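Local structure of Bak protein (Grouper iridovirus, 5VMN) at residues Pro48-Ile60 against Glu90-Gln104. The protein inhibits apoptosis of the host cell as a viral Bcl-2 protein that exclusively sequesters Bim. Sequence-based numbering, arbitrary orientation.
With NO3 (nitrate ion), chain H.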
loop_
_atom_site.group_PDB
_atom_site.type_symbol
_atom_site.label_atom_id
_atom_site.label_comp_id
_atom_site.label_asym_id
_atom_site.label_seq_id
_atom_site.Cartn_x
_atom_site.Cartn_y
_atom_site.Cartn_z
ATOM N N PRO A 48 -0.187 -13.880 -9.342
ATOM C CA PRO A 48 0.936 -14.810 -9.393
ATOM C C PRO A 48 1.487 -15.081 -8.016
ATOM O O PRO A 48 1.352 -14.281 -7.095
ATOM C CB PRO A 48 1.982 -14.106 -10.267
ATOM C CG PRO A 48 1.534 -12.830 -10.522
ATOM C CD PRO A 48 0.121 -12.653 -10.062
ATOM N N ARG A 49 2.138 -16.237 -7.903
ATOM C CA ARG A 49 2.737 -16.624 -6.628
ATOM C C ARG A 49 3.847 -15.668 -6.243
ATOM O O ARG A 49 4.000 -15.314 -5.062
ATOM C CB ARG A 49 3.254 -18.069 -6.732
ATOM C CG ARG A 49 2.097 -19.033 -6.945
ATOM C CD ARG A 49 2.410 -20.096 -7.964
ATOM N NE ARG A 49 3.193 -21.123 -7.345
ATOM C CZ ARG A 49 3.740 -22.139 -7.997
ATOM N NH1 ARG A 49 3.617 -22.275 -9.315
ATOM N NH2 ARG A 49 4.429 -23.007 -7.311
ATOM N N LEU A 50 4.610 -15.204 -7.234
ATOM C CA LEU A 50 5.764 -14.349 -6.988
ATOM C C LEU A 50 5.303 -12.904 -6.970
ATOM O O LEU A 50 4.775 -12.436 -7.978
ATOM C CB LEU A 50 6.791 -14.534 -8.096
ATOM C CG LEU A 50 8.073 -13.744 -7.894
ATOM C CD1 LEU A 50 8.843 -14.276 -6.699
ATOM C CD2 LEU A 50 8.916 -13.836 -9.154
ATOM N N PRO A 51 5.460 -12.158 -5.869
ATOM C CA PRO A 51 4.957 -10.777 -5.857
ATOM C C PRO A 51 5.737 -9.838 -6.768
ATOM O O PRO A 51 6.973 -9.864 -6.813
ATOM C CB PRO A 51 5.129 -10.345 -4.399
ATOM C CG PRO A 51 6.096 -11.263 -3.814
ATOM C CD PRO A 51 5.973 -12.573 -4.555
ATOM N N ASN A 52 4.993 -8.928 -7.431
ATOM C CA ASN A 52 5.623 -7.766 -8.071
ATOM C C ASN A 52 4.734 -6.562 -7.795
ATOM O O ASN A 52 3.866 -6.206 -8.596
ATOM C CB ASN A 52 5.834 -7.970 -9.558
ATOM C CG ASN A 52 6.689 -6.886 -10.159
ATOM O OD1 ASN A 52 6.755 -5.777 -9.642
ATOM N ND2 ASN A 52 7.345 -7.200 -11.263
ATOM N N ILE A 53 4.934 -5.950 -6.625
ATOM C CA ILE A 53 4.001 -4.919 -6.184
ATOM C C ILE A 53 4.118 -3.683 -7.057
ATOM O O ILE A 53 3.127 -2.958 -7.244
ATOM C CB ILE A 53 4.232 -4.564 -4.711
ATOM C CG1 ILE A 53 4.211 -5.814 -3.823
ATOM C CG2 ILE A 53 3.209 -3.553 -4.248
ATOM C CD1 ILE A 53 2.977 -6.620 -3.911
ATOM N N LEU A 54 5.324 -3.368 -7.537
ATOM C CA LEU A 54 5.467 -2.218 -8.422
ATOM C C LEU A 54 4.632 -2.392 -9.680
ATOM O O LEU A 54 3.907 -1.476 -10.089
ATOM C CB LEU A 54 6.941 -2.000 -8.765
ATOM C CG LEU A 54 7.241 -0.873 -9.736
ATOM C CD1 LEU A 54 6.735 0.440 -9.163
ATOM C CD2 LEU A 54 8.741 -0.822 -9.974
ATOM N N GLU A 55 4.671 -3.582 -10.269
ATOM C CA GLU A 55 3.863 -3.867 -11.448
ATOM C C GLU A 55 2.383 -3.748 -11.127
ATOM O O GLU A 55 1.615 -3.176 -11.908
ATOM C CB GLU A 55 4.168 -5.269 -11.975
ATOM C CG GLU A 55 3.347 -5.631 -13.176
ATOM C CD GLU A 55 3.735 -6.968 -13.787
ATOM O OE1 GLU A 55 2.845 -7.642 -14.348
ATOM O OE2 GLU A 55 4.924 -7.331 -13.701
ATOM N N ILE A 56 1.961 -4.300 -9.990
ATOM C CA ILE A 56 0.538 -4.247 -9.629
ATOM C C ILE A 56 0.084 -2.807 -9.439
ATOM O O ILE A 56 -0.967 -2.406 -9.947
ATOM C CB ILE A 56 0.273 -5.073 -8.363
ATOM C CG1 ILE A 56 0.551 -6.548 -8.640
ATOM C CG2 ILE A 56 -1.200 -4.913 -7.936
ATOM C CD1 ILE A 56 0.530 -7.395 -7.387
ATOM N N GLY A 57 0.891 -1.996 -8.749
ATOM C CA GLY A 57 0.534 -0.597 -8.557
ATOM C C GLY A 57 0.460 0.154 -9.871
ATOM O O GLY A 57 -0.484 0.905 -10.120
ATOM N N ASN A 58 1.422 -0.076 -10.752
ATOM C CA ASN A 58 1.360 0.577 -12.045
ATOM C C ASN A 58 0.206 0.043 -12.880
ATOM O O ASN A 58 -0.368 0.790 -13.676
ATOM C CB ASN A 58 2.694 0.444 -12.771
ATOM C CG ASN A 58 3.745 1.383 -12.194
ATOM O OD1 ASN A 58 3.414 2.340 -11.492
ATOM N ND2 ASN A 58 5.000 1.117 -12.485
ATOM N N ASN A 59 -0.197 -1.211 -12.692
ATOM C CA ASN A 59 -1.394 -1.672 -13.395
ATOM C C ASN A 59 -2.615 -0.874 -12.928
ATOM O O ASN A 59 -3.487 -0.523 -13.729
ATOM C CB ASN A 59 -1.668 -3.161 -13.143
ATOM C CG ASN A 59 -0.674 -4.101 -13.770
ATOM O OD1 ASN A 59 0.013 -3.776 -14.725
ATOM N ND2 ASN A 59 -0.637 -5.329 -13.246
ATOM N N ILE A 60 -2.711 -0.618 -11.629
ATOM C CA ILE A 60 -3.968 -0.070 -11.105
ATOM C C ILE A 60 -4.156 1.381 -11.541
ATOM O O ILE A 60 -5.289 1.860 -11.554
ATOM C CB ILE A 60 -4.085 -0.279 -9.578
ATOM C CG1 ILE A 60 -5.569 -0.482 -9.197
ATOM C CG2 ILE A 60 -3.558 0.884 -8.814
ATOM C CD1 ILE A 60 -5.797 -1.047 -7.792
ATOM N N GLU A 90 11.717 -12.276 1.107
ATOM C CA GLU A 90 10.514 -11.910 0.366
ATOM C C GLU A 90 9.795 -10.728 1.012
ATOM O O GLU A 90 9.337 -9.823 0.313
ATOM C CB GLU A 90 9.551 -13.088 0.248
ATOM C CG GLU A 90 8.346 -12.770 -0.665
ATOM C CD GLU A 90 7.295 -13.860 -0.689
ATOM O OE1 GLU A 90 7.557 -14.946 -0.122
ATOM O OE2 GLU A 90 6.214 -13.613 -1.282
ATOM N N ARG A 91 9.684 -10.719 2.338
ATOM C CA ARG A 91 8.974 -9.623 3.006
ATOM C C ARG A 91 9.666 -8.294 2.744
ATOM O O ARG A 91 9.017 -7.280 2.458
ATOM C CB ARG A 91 8.894 -9.905 4.506
ATOM C CG ARG A 91 7.865 -10.968 4.869
ATOM C CD ARG A 91 7.774 -11.176 6.368
ATOM N NE ARG A 91 8.858 -11.985 6.896
ATOM C CZ ARG A 91 8.834 -13.310 7.021
ATOM N NH1 ARG A 91 7.779 -14.022 6.639
ATOM N NH2 ARG A 91 9.884 -13.930 7.531
ATOM N N THR A 92 10.992 -8.285 2.805
ATOM C CA THR A 92 11.721 -7.054 2.530
ATOM C C THR A 92 11.476 -6.578 1.109
ATOM O O THR A 92 11.268 -5.387 0.870
ATOM C CB THR A 92 13.211 -7.282 2.759
ATOM O OG1 THR A 92 13.413 -7.588 4.138
ATOM C CG2 THR A 92 14.007 -6.042 2.374
ATOM N N GLN A 93 11.520 -7.495 0.147
ATOM C CA GLN A 93 11.298 -7.113 -1.240
ATOM C C GLN A 93 9.897 -6.556 -1.445
ATOM O O GLN A 93 9.714 -5.600 -2.203
ATOM C CB GLN A 93 11.566 -8.312 -2.160
ATOM C CG GLN A 93 13.039 -8.701 -2.180
ATOM C CD GLN A 93 13.288 -10.143 -2.639
ATOM O OE1 GLN A 93 12.436 -10.771 -3.267
ATOM N NE2 GLN A 93 14.462 -10.669 -2.305
ATOM N N ILE A 94 8.884 -7.134 -0.784
ATOM C CA ILE A 94 7.530 -6.596 -0.899
ATOM C C ILE A 94 7.497 -5.152 -0.420
ATOM O O ILE A 94 6.937 -4.264 -1.078
ATOM C CB ILE A 94 6.534 -7.471 -0.117
ATOM C CG1 ILE A 94 6.307 -8.793 -0.834
ATOM C CG2 ILE A 94 5.196 -6.781 0.034
ATOM C CD1 ILE A 94 5.749 -9.871 0.053
ATOM N N THR A 95 8.089 -4.899 0.748
ATOM C CA THR A 95 8.090 -3.540 1.288
ATOM C C THR A 95 8.865 -2.591 0.383
ATOM O O THR A 95 8.431 -1.462 0.137
ATOM C CB THR A 95 8.681 -3.526 2.696
ATOM O OG1 THR A 95 10.056 -3.903 2.643
ATOM C CG2 THR A 95 7.955 -4.487 3.575
ATOM N N GLU A 96 10.009 -3.042 -0.139
ATOM C CA GLU A 96 10.781 -2.199 -1.045
ATOM C C GLU A 96 10.029 -1.945 -2.336
ATOM O O GLU A 96 10.101 -0.839 -2.883
ATOM C CB GLU A 96 12.141 -2.841 -1.355
ATOM C CG GLU A 96 13.010 -3.057 -0.142
ATOM C CD GLU A 96 14.300 -3.812 -0.458
ATOM O OE1 GLU A 96 15.312 -3.475 0.176
ATOM O OE2 GLU A 96 14.304 -4.726 -1.324
ATOM N N GLN A 97 9.311 -2.961 -2.843
ATOM C CA GLN A 97 8.505 -2.779 -4.044
ATOM C C GLN A 97 7.426 -1.722 -3.802
ATOM O O GLN A 97 7.183 -0.852 -4.652
ATOM C CB GLN A 97 7.875 -4.124 -4.460
ATOM C CG GLN A 97 8.859 -5.187 -5.012
ATOM C CD GLN A 97 8.247 -6.617 -5.197
ATOM O OE1 GLN A 97 7.047 -6.820 -5.083
ATOM N NE2 GLN A 97 9.104 -7.595 -5.437
ATOM N N LEU A 98 6.781 -1.776 -2.636
ATOM C CA LEU A 98 5.767 -0.783 -2.278
ATOM C C LEU A 98 6.358 0.611 -2.219
ATOM O O LEU A 98 5.808 1.562 -2.789
ATOM C CB LEU A 98 5.157 -1.116 -0.923
ATOM C CG LEU A 98 3.789 -1.721 -0.861
ATOM C CD1 LEU A 98 3.373 -1.771 0.583
ATOM C CD2 LEU A 98 2.801 -0.949 -1.665
ATOM N N GLU A 99 7.479 0.757 -1.512
ATOM C CA GLU A 99 8.107 2.067 -1.412
ATOM C C GLU A 99 8.444 2.613 -2.792
ATOM O O GLU A 99 8.223 3.800 -3.069
ATOM C CB GLU A 99 9.356 1.977 -0.541
ATOM C CG GLU A 99 9.039 1.641 0.908
ATOM C CD GLU A 99 10.245 1.163 1.701
ATOM O OE1 GLU A 99 11.185 0.607 1.102
ATOM O OE2 GLU A 99 10.247 1.338 2.935
ATOM N N ARG A 100 8.966 1.755 -3.679
ATOM C CA ARG A 100 9.329 2.197 -5.016
ATOM C C ARG A 100 8.108 2.726 -5.758
ATOM O O ARG A 100 8.192 3.744 -6.462
ATOM C CB ARG A 100 9.992 1.033 -5.780
ATOM C CG ARG A 100 11.088 1.388 -6.769
ATOM C CD ARG A 100 12.058 0.203 -6.988
ATOM N NE ARG A 100 11.321 -1.047 -7.190
ATOM C CZ ARG A 100 11.551 -2.204 -6.561
ATOM N NH1 ARG A 100 12.525 -2.335 -5.665
ATOM N NH2 ARG A 100 10.787 -3.253 -6.842
ATOM N N PHE A 101 6.959 2.060 -5.606
ATOM C CA PHE A 101 5.756 2.532 -6.277
ATOM C C PHE A 101 5.394 3.933 -5.804
ATOM O O PHE A 101 5.094 4.815 -6.616
ATOM C CB PHE A 101 4.579 1.586 -6.028
ATOM C CG PHE A 101 3.267 2.124 -6.539
ATOM C CD1 PHE A 101 3.008 2.137 -7.897
ATOM C CD2 PHE A 101 2.337 2.674 -5.678
ATOM C CE1 PHE A 101 1.835 2.645 -8.390
ATOM C CE2 PHE A 101 1.141 3.179 -6.162
ATOM C CZ PHE A 101 0.895 3.168 -7.528
ATOM N N PHE A 102 5.387 4.146 -4.489
ATOM C CA PHE A 102 4.887 5.411 -3.960
ATOM C C PHE A 102 5.888 6.542 -4.146
ATOM O O PHE A 102 5.505 7.714 -4.095
ATOM C CB PHE A 102 4.509 5.263 -2.480
ATOM C CG PHE A 102 3.205 4.543 -2.274
ATOM C CD1 PHE A 102 2.003 5.153 -2.595
ATOM C CD2 PHE A 102 3.181 3.252 -1.807
ATOM C CE1 PHE A 102 0.812 4.492 -2.448
ATOM C CE2 PHE A 102 1.986 2.594 -1.627
ATOM C CZ PHE A 102 0.792 3.201 -1.979
ATOM N N ARG A 103 7.151 6.226 -4.399
ATOM C CA ARG A 103 8.137 7.275 -4.657
ATOM C C ARG A 103 8.133 7.761 -6.100
ATOM O O ARG A 103 8.792 8.756 -6.408
ATOM C CB ARG A 103 9.532 6.782 -4.288
ATOM C CG ARG A 103 9.727 6.594 -2.786
ATOM C CD ARG A 103 11.204 6.439 -2.424
ATOM N NE ARG A 103 11.888 5.463 -3.281
ATOM C CZ ARG A 103 12.236 4.227 -2.919
ATOM N NH1 ARG A 103 11.982 3.770 -1.694
ATOM N NH2 ARG A 103 12.841 3.438 -3.794
ATOM N N GLN A 104 7.423 7.097 -6.996
ATOM C CA GLN A 104 7.288 7.613 -8.349
ATOM C C GLN A 104 6.650 8.992 -8.320
ATOM O O GLN A 104 5.703 9.243 -7.565
ATOM C CB GLN A 104 6.436 6.677 -9.195
ATOM C CG GLN A 104 7.054 5.305 -9.420
ATOM C CD GLN A 104 6.180 4.404 -10.289
ATOM O OE1 GLN A 104 6.573 3.999 -11.375
ATOM N NE2 GLN A 104 5.000 4.083 -9.799
HETATM N N NO3 H . 9.458 -17.294 7.768
HETATM O O1 NO3 H . 10.578 -16.718 7.595
HETATM O O2 NO3 H . 9.406 -18.475 8.220
HETATM O O3 NO3 H . 8.377 -16.698 7.491
HETATM O O HOH W 1 9.224 -10.699 -5.819
#
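F101 and G57 meet where two helices of the Bcl-2 fold run side by side: the axes of 53-60 and 90-103 approach to 8.3 Å with their N-to-C directions 35° apart. This is the tight part of the contact. With CG anti to the backbone N (chi1 172°), the F101 ring reaches the neighbouring helix and turns a face to G57, whose CA sits 3.9 Å from the ring centroid in a CH-pi contact. G57 has no side chain, and its backbone lies directly on the ring, C 3.2 Å from F101 CE1. L74 and I107 of adjoining helices also touch F101. L54 CD1 packs 3.7 Å from F101 CA. One turn before G57, I53 CG2 lies 3.7 Å from L98 CD2, and I53 CG1 touches I94 CG2. Buried P51 rests on I94 and the E90 carboxylate. Q97 crosses I53 at about a right angle; its extended chain sets OE1 to accept a hydrogen bond from I53 N at the first turn of helix 53-60, a nearly straight 2.8 Å bond that arrives from above the carbonyl plane. N52 supplies the N-cap of the same helix, its OD1 accepting from E55 N.

The solvent side is looser. At its wet edge P51 O and Q97 NE2 share a weak direct bond and a bridging water. R100, exposed, meets L54 CD2 with the edge of its guanidinium. At the far end the partly exposed N58 and Q104 amides meet, planes 32° apart: Q104 NE2 donates to N58 OD1 at 2.9 Å, on a lone pair, and also to F101 O.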